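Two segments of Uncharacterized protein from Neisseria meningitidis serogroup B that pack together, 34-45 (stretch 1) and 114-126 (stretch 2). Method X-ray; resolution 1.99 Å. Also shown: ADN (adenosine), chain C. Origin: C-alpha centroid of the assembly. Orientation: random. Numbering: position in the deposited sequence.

Stretch 1 (34-45) DFSDLEVRDAMI
Stretch 2 (114-126) FVPEGKSLTALLK

Two segments of one chain pack through a short backbone bridge flanked by apolar side chains on one flank and a charged pair on another, burying 778 Å² in all. Stretch 1 enters in a helix that begins earlier in the chain, with Asp 34 and Phe 35 helical, bends through a type I turn from Phe 35 to Leu 38, closed by Leu 38 N to Phe 35 O at 3.0 Å, and extends at Leu 38 and Glu 39 (phi/psi -97/151 and -121/169). Helical phi/psi values follow at Val 40 to Asp 42; Glu 39 N donates to Asp 42 OD2 at 2.8 Å, bracing this bend. Stretch 2 begins as strand at Phe 114 and Val 115, makes a type I turn from Pro 116 to Lys 119, extends at Lys 119 and Ser 120 (-64/136 and -68/141), and enters a helix at Leu 121. Ser 120, chi1 p, caps that helix: Ser 120 OG accepts from Ala 123 N at 2.9 Å.

The register runs antiparallel, Ser 36 beside Thr 122, Glu 39 beside Ser 120 (CA to CA 4.3 Å) and Arg 41 beside Glu 117. A single bridge joins Glu 39 and Ser 120, made by two bonds: Leu 121 N to Leu 38 O, 3.0 Å and nearly straight at 176°, and Val 40 N to Lys 119 O, 2.8 Å. Beyond the bridge, Arg 41 N donates to Glu 117 O at 3.0 Å. Water 1 fills the gap beside the Phe 35 turn, its oxygen donating to Phe 35 O and Leu 38 O (both 2.7 Å) and accepting from Thr 122 N at 3.1 Å, so the first turn of the helix is tied to the turn of stretch 1.

Leu 121 (m, t), pointing toward stretch 1, has the most area covered by the other stretch, 124 Å². Leu 121 CD1 rests 3.5 Å from Leu 38 CB and 4.1 Å from Ala 43 CB, while Leu 121 CD2 lies 3.5 Å from Glu 39 O; the hollow that receives it is lined by Leu 38 (m, t), the Glu 39 backbone, Ala 43 and Phe 35. The Phe 35 ring (chi1 t, chi2 87°) lies obliquely against the helix, Phe 35 CZ 3.6 Å from Leu 121 CB and 4.2 Å from Leu 125 CD2, and Phe 35 CD2 is 3.6 Å from Thr 122 CG2. Val 40 (t) is the answering bump from stretch 1: Val 40 CG2 sits 3.8 Å from Leu 124 CD2, 3.8 Å from Lys 119 CB and 4.2 Å from Val 115 CG2, in a pocket between strand and helix.

At the more exposed margin, Arg 41 (m, t, t, chi4 82°) lays one guanidinium face over Glu 117 CB and Gly 118 N. Arg 41 NE forms a salt bridge to Glu 117 OE1 at 3.1 Å, its hydrogen bond weak at 123°, while Arg 41 NH1 reaches Glu 39 OE1 at 2.8 Å; one cation thus serves a carboxylate from each stretch. Selenomethionine Met 44 (p, t, t) brings Met 44 CE within 3.9 Å of Glu 117 CD.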

# COMPACT_ATOMS: atom_id res chain seq x y z
N ASP A 34 6.47 -5.65 -17.65
CA ASP A 34 7.51 -6.40 -16.95
C ASP A 34 6.92 -7.11 -15.73
O ASP A 34 7.28 -8.24 -15.41
CB ASP A 34 8.63 -5.47 -16.52
CG ASP A 34 9.53 -5.06 -17.67
OD1 ASP A 34 9.79 -5.90 -18.56
OD2 ASP A 34 9.98 -3.89 -17.69
N PHE A 35 6.00 -6.42 -15.07
CA PHE A 35 5.33 -6.92 -13.88
C PHE A 35 4.54 -8.20 -14.18
O PHE A 35 4.45 -9.10 -13.34
CB PHE A 35 4.40 -5.82 -13.35
CG PHE A 35 3.74 -6.14 -12.04
CD1 PHE A 35 4.37 -5.85 -10.83
CD2 PHE A 35 2.45 -6.66 -12.01
CE1 PHE A 35 3.73 -6.11 -9.62
CE2 PHE A 35 1.80 -6.93 -10.80
CZ PHE A 35 2.44 -6.65 -9.60
N SER A 36 4.02 -8.28 -15.40
CA SER A 36 3.15 -9.39 -15.81
C SER A 36 3.92 -10.69 -15.92
O SER A 36 3.33 -11.77 -16.01
CB SER A 36 2.51 -9.07 -17.17
OG SER A 36 3.44 -9.28 -18.22
N ASP A 37 5.25 -10.60 -15.94
CA ASP A 37 6.08 -11.79 -16.04
C ASP A 37 6.48 -12.34 -14.67
O ASP A 37 7.11 -13.39 -14.57
CB ASP A 37 7.34 -11.49 -16.86
CG ASP A 37 8.24 -12.70 -16.99
OD1 ASP A 37 7.74 -13.76 -17.44
OD2 ASP A 37 9.44 -12.60 -16.64
N LEU A 38 6.09 -11.63 -13.61
CA LEU A 38 6.61 -11.95 -12.28
C LEU A 38 5.66 -12.83 -11.48
O LEU A 38 4.43 -12.77 -11.64
CB LEU A 38 6.90 -10.68 -11.50
CG LEU A 38 7.87 -9.65 -12.07
CD1 LEU A 38 7.87 -8.43 -11.16
CD2 LEU A 38 9.27 -10.23 -12.19
N GLU A 39 6.24 -13.62 -10.59
CA GLU A 39 5.47 -14.48 -9.71
C GLU A 39 5.77 -14.14 -8.26
O GLU A 39 6.71 -13.40 -7.96
CB GLU A 39 5.80 -15.95 -10.00
CG GLU A 39 5.62 -16.36 -11.45
CD GLU A 39 5.88 -17.84 -11.70
OE1 GLU A 39 6.87 -18.37 -11.15
OE2 GLU A 39 5.08 -18.47 -12.43
N VAL A 40 4.96 -14.68 -7.35
CA VAL A 40 5.18 -14.49 -5.92
C VAL A 40 6.64 -14.74 -5.56
O VAL A 40 7.23 -13.97 -4.82
CB VAL A 40 4.25 -15.40 -5.09
CG1 VAL A 40 4.71 -15.45 -3.64
CG2 VAL A 40 2.81 -14.90 -5.19
N ARG A 41 7.22 -15.80 -6.12
CA ARG A 41 8.64 -16.13 -5.94
C ARG A 41 9.55 -14.93 -6.03
O ARG A 41 10.53 -14.82 -5.30
CB ARG A 41 9.11 -17.10 -7.03
CG ARG A 41 8.72 -18.53 -6.82
CD ARG A 41 9.63 -19.45 -7.62
NE ARG A 41 9.11 -20.80 -7.63
CZ ARG A 41 8.16 -21.21 -8.46
NH1 ARG A 41 7.66 -20.35 -9.34
NH2 ARG A 41 7.71 -22.46 -8.42
N ASP A 42 9.24 -14.05 -6.98
CA ASP A 42 10.14 -12.95 -7.32
C ASP A 42 10.10 -11.78 -6.34
O ASP A 42 10.97 -10.91 -6.37
CB ASP A 42 9.86 -12.48 -8.76
CG ASP A 42 9.98 -13.60 -9.79
OD1 ASP A 42 11.06 -14.22 -9.89
OD2 ASP A 42 8.98 -13.88 -10.50
N ALA A 43 9.09 -11.74 -5.46
CA ALA A 43 8.88 -10.58 -4.59
C ALA A 43 8.82 -10.94 -3.12
O ALA A 43 8.76 -10.06 -2.26
CB ALA A 43 7.61 -9.81 -4.99
N MSE A 44 8.83 -12.23 -2.82
CA MSE A 44 8.65 -12.68 -1.45
C MSE A 44 9.88 -12.51 -0.56
O MSE A 44 11.01 -12.41 -1.04
CB MSE A 44 8.19 -14.14 -1.42
CG MSE A 44 9.25 -15.10 -1.92
SE MSE A 44 8.72 -16.94 -1.55
CE MSE A 44 9.92 -17.84 -2.80
N ILE A 45 9.62 -12.45 0.74
CA ILE A 45 10.67 -12.53 1.75
C ILE A 45 10.78 -13.99 2.20
O ILE A 45 9.79 -14.58 2.62
CB ILE A 45 10.32 -11.65 2.95
CG1 ILE A 45 10.20 -10.20 2.49
CG2 ILE A 45 11.36 -11.83 4.07
CD1 ILE A 45 9.54 -9.30 3.50
N PHE A 114 -3.01 -17.75 2.33
CA PHE A 114 -1.89 -18.56 1.83
C PHE A 114 -1.85 -18.56 0.30
O PHE A 114 -2.90 -18.58 -0.35
CB PHE A 114 -1.98 -19.99 2.36
CG PHE A 114 -1.88 -20.09 3.85
CD1 PHE A 114 -0.65 -20.04 4.48
CD2 PHE A 114 -3.01 -20.19 4.64
CE1 PHE A 114 -0.55 -20.12 5.87
CE2 PHE A 114 -2.92 -20.26 6.02
CZ PHE A 114 -1.68 -20.23 6.63
N VAL A 115 -0.65 -18.50 -0.27
CA VAL A 115 -0.50 -18.55 -1.73
C VAL A 115 0.75 -19.35 -2.09
O VAL A 115 1.71 -19.36 -1.32
CB VAL A 115 -0.35 -17.14 -2.34
CG1 VAL A 115 -1.61 -16.29 -2.11
CG2 VAL A 115 0.88 -16.44 -1.77
N PRO A 116 0.74 -20.02 -3.26
CA PRO A 116 1.91 -20.75 -3.78
C PRO A 116 2.91 -19.82 -4.44
O PRO A 116 2.55 -18.70 -4.81
CB PRO A 116 1.31 -21.68 -4.85
CG PRO A 116 -0.11 -21.18 -5.10
CD PRO A 116 -0.37 -19.98 -4.23
N GLU A 117 4.15 -20.28 -4.60
CA GLU A 117 5.22 -19.45 -5.13
C GLU A 117 5.01 -19.10 -6.60
O GLU A 117 5.56 -18.11 -7.10
CB GLU A 117 6.57 -20.17 -4.98
CG GLU A 117 6.97 -20.56 -3.56
CD GLU A 117 8.31 -21.30 -3.51
OE1 GLU A 117 9.00 -21.35 -4.56
OE2 GLU A 117 8.67 -21.83 -2.43
N GLY A 118 4.24 -19.93 -7.29
CA GLY A 118 4.07 -19.79 -8.73
C GLY A 118 2.98 -18.81 -9.13
O GLY A 118 2.79 -18.51 -10.29
N LYS A 119 2.24 -18.31 -8.14
CA LYS A 119 1.15 -17.40 -8.43
C LYS A 119 1.63 -16.08 -9.07
O LYS A 119 2.63 -15.50 -8.63
CB LYS A 119 0.36 -17.13 -7.15
CG LYS A 119 -0.82 -16.19 -7.36
CD LYS A 119 -1.39 -15.76 -6.03
CE LYS A 119 -2.64 -16.52 -5.72
NZ LYS A 119 -3.77 -16.08 -6.58
N SER A 120 0.93 -15.61 -10.10
CA SER A 120 1.33 -14.37 -10.76
C SER A 120 1.14 -13.18 -9.84
O SER A 120 0.17 -13.11 -9.10
CB SER A 120 0.54 -14.16 -12.06
OG SER A 120 -0.74 -13.62 -11.79
N LEU A 121 2.08 -12.23 -9.89
CA LEU A 121 1.95 -11.00 -9.12
C LEU A 121 0.72 -10.19 -9.52
O LEU A 121 0.13 -9.51 -8.68
CB LEU A 121 3.21 -10.15 -9.21
CG LEU A 121 4.47 -10.64 -8.51
CD1 LEU A 121 5.51 -9.53 -8.49
CD2 LEU A 121 4.16 -11.11 -7.09
N THR A 122 0.34 -10.25 -10.80
CA THR A 122 -0.89 -9.57 -11.23
C THR A 122 -2.12 -10.14 -10.53
O THR A 122 -3.00 -9.39 -10.12
CB THR A 122 -1.10 -9.65 -12.76
OG1 THR A 122 -1.00 -11.02 -13.18
CG2 THR A 122 -0.06 -8.82 -13.50
N ALA A 123 -2.19 -11.46 -10.40
CA ALA A 123 -3.31 -12.07 -9.64
C ALA A 123 -3.23 -11.71 -8.17
O ALA A 123 -4.24 -11.43 -7.52
CB ALA A 123 -3.31 -13.59 -9.80
N LEU A 124 -2.02 -11.76 -7.61
CA LEU A 124 -1.85 -11.42 -6.21
C LEU A 124 -2.29 -9.98 -5.98
O LEU A 124 -3.01 -9.68 -5.02
CB LEU A 124 -0.40 -11.61 -5.76
CG LEU A 124 -0.14 -11.42 -4.26
CD1 LEU A 124 -1.01 -12.35 -3.41
CD2 LEU A 124 1.32 -11.67 -3.98
N LEU A 125 -1.87 -9.08 -6.87
CA LEU A 125 -2.18 -7.67 -6.69
C LEU A 125 -3.69 -7.46 -6.70
O LEU A 125 -4.22 -6.69 -5.90
CB LEU A 125 -1.50 -6.81 -7.75
CG LEU A 125 -1.96 -5.35 -7.77
CD1 LEU A 125 -1.79 -4.70 -6.39
CD2 LEU A 125 -1.18 -4.59 -8.81
N LYS A 126 -4.38 -8.16 -7.61
CA LYS A 126 -5.82 -8.02 -7.72
C LYS A 126 -6.50 -8.50 -6.45
O LYS A 126 -7.39 -7.84 -5.92
CB LYS A 126 -6.36 -8.81 -8.92
CG LYS A 126 -7.87 -8.66 -9.11
CD LYS A 126 -8.31 -9.00 -10.53
CE LYS A 126 -8.61 -10.49 -10.70
NZ LYS A 126 -7.39 -11.33 -10.62
O5' ADN C . 8.55 -3.08 6.44
C5' ADN C . 9.43 -2.51 5.50
C4' ADN C . 9.88 -3.59 4.47
O4' ADN C . 10.28 -4.81 5.17
C3' ADN C . 8.74 -3.95 3.50
O3' ADN C . 8.94 -3.32 2.27
C2' ADN C . 8.82 -5.45 3.35
O2' ADN C . 9.62 -5.79 2.24
C1' ADN C . 9.53 -5.94 4.61
N9 ADN C . 8.59 -6.45 5.60
C8 ADN C . 7.25 -5.86 6.01
N7 ADN C . 6.69 -6.72 7.11
C5 ADN C . 7.69 -7.85 7.38
C6 ADN C . 7.68 -9.04 8.39
N6 ADN C . 6.56 -9.18 9.32
N1 ADN C . 8.80 -9.98 8.42
C2 ADN C . 9.98 -9.80 7.47
N3 ADN C . 9.99 -8.64 6.49
C4 ADN C . 8.86 -7.68 6.46
O HOH W 1 2.63 -11.05 -12.80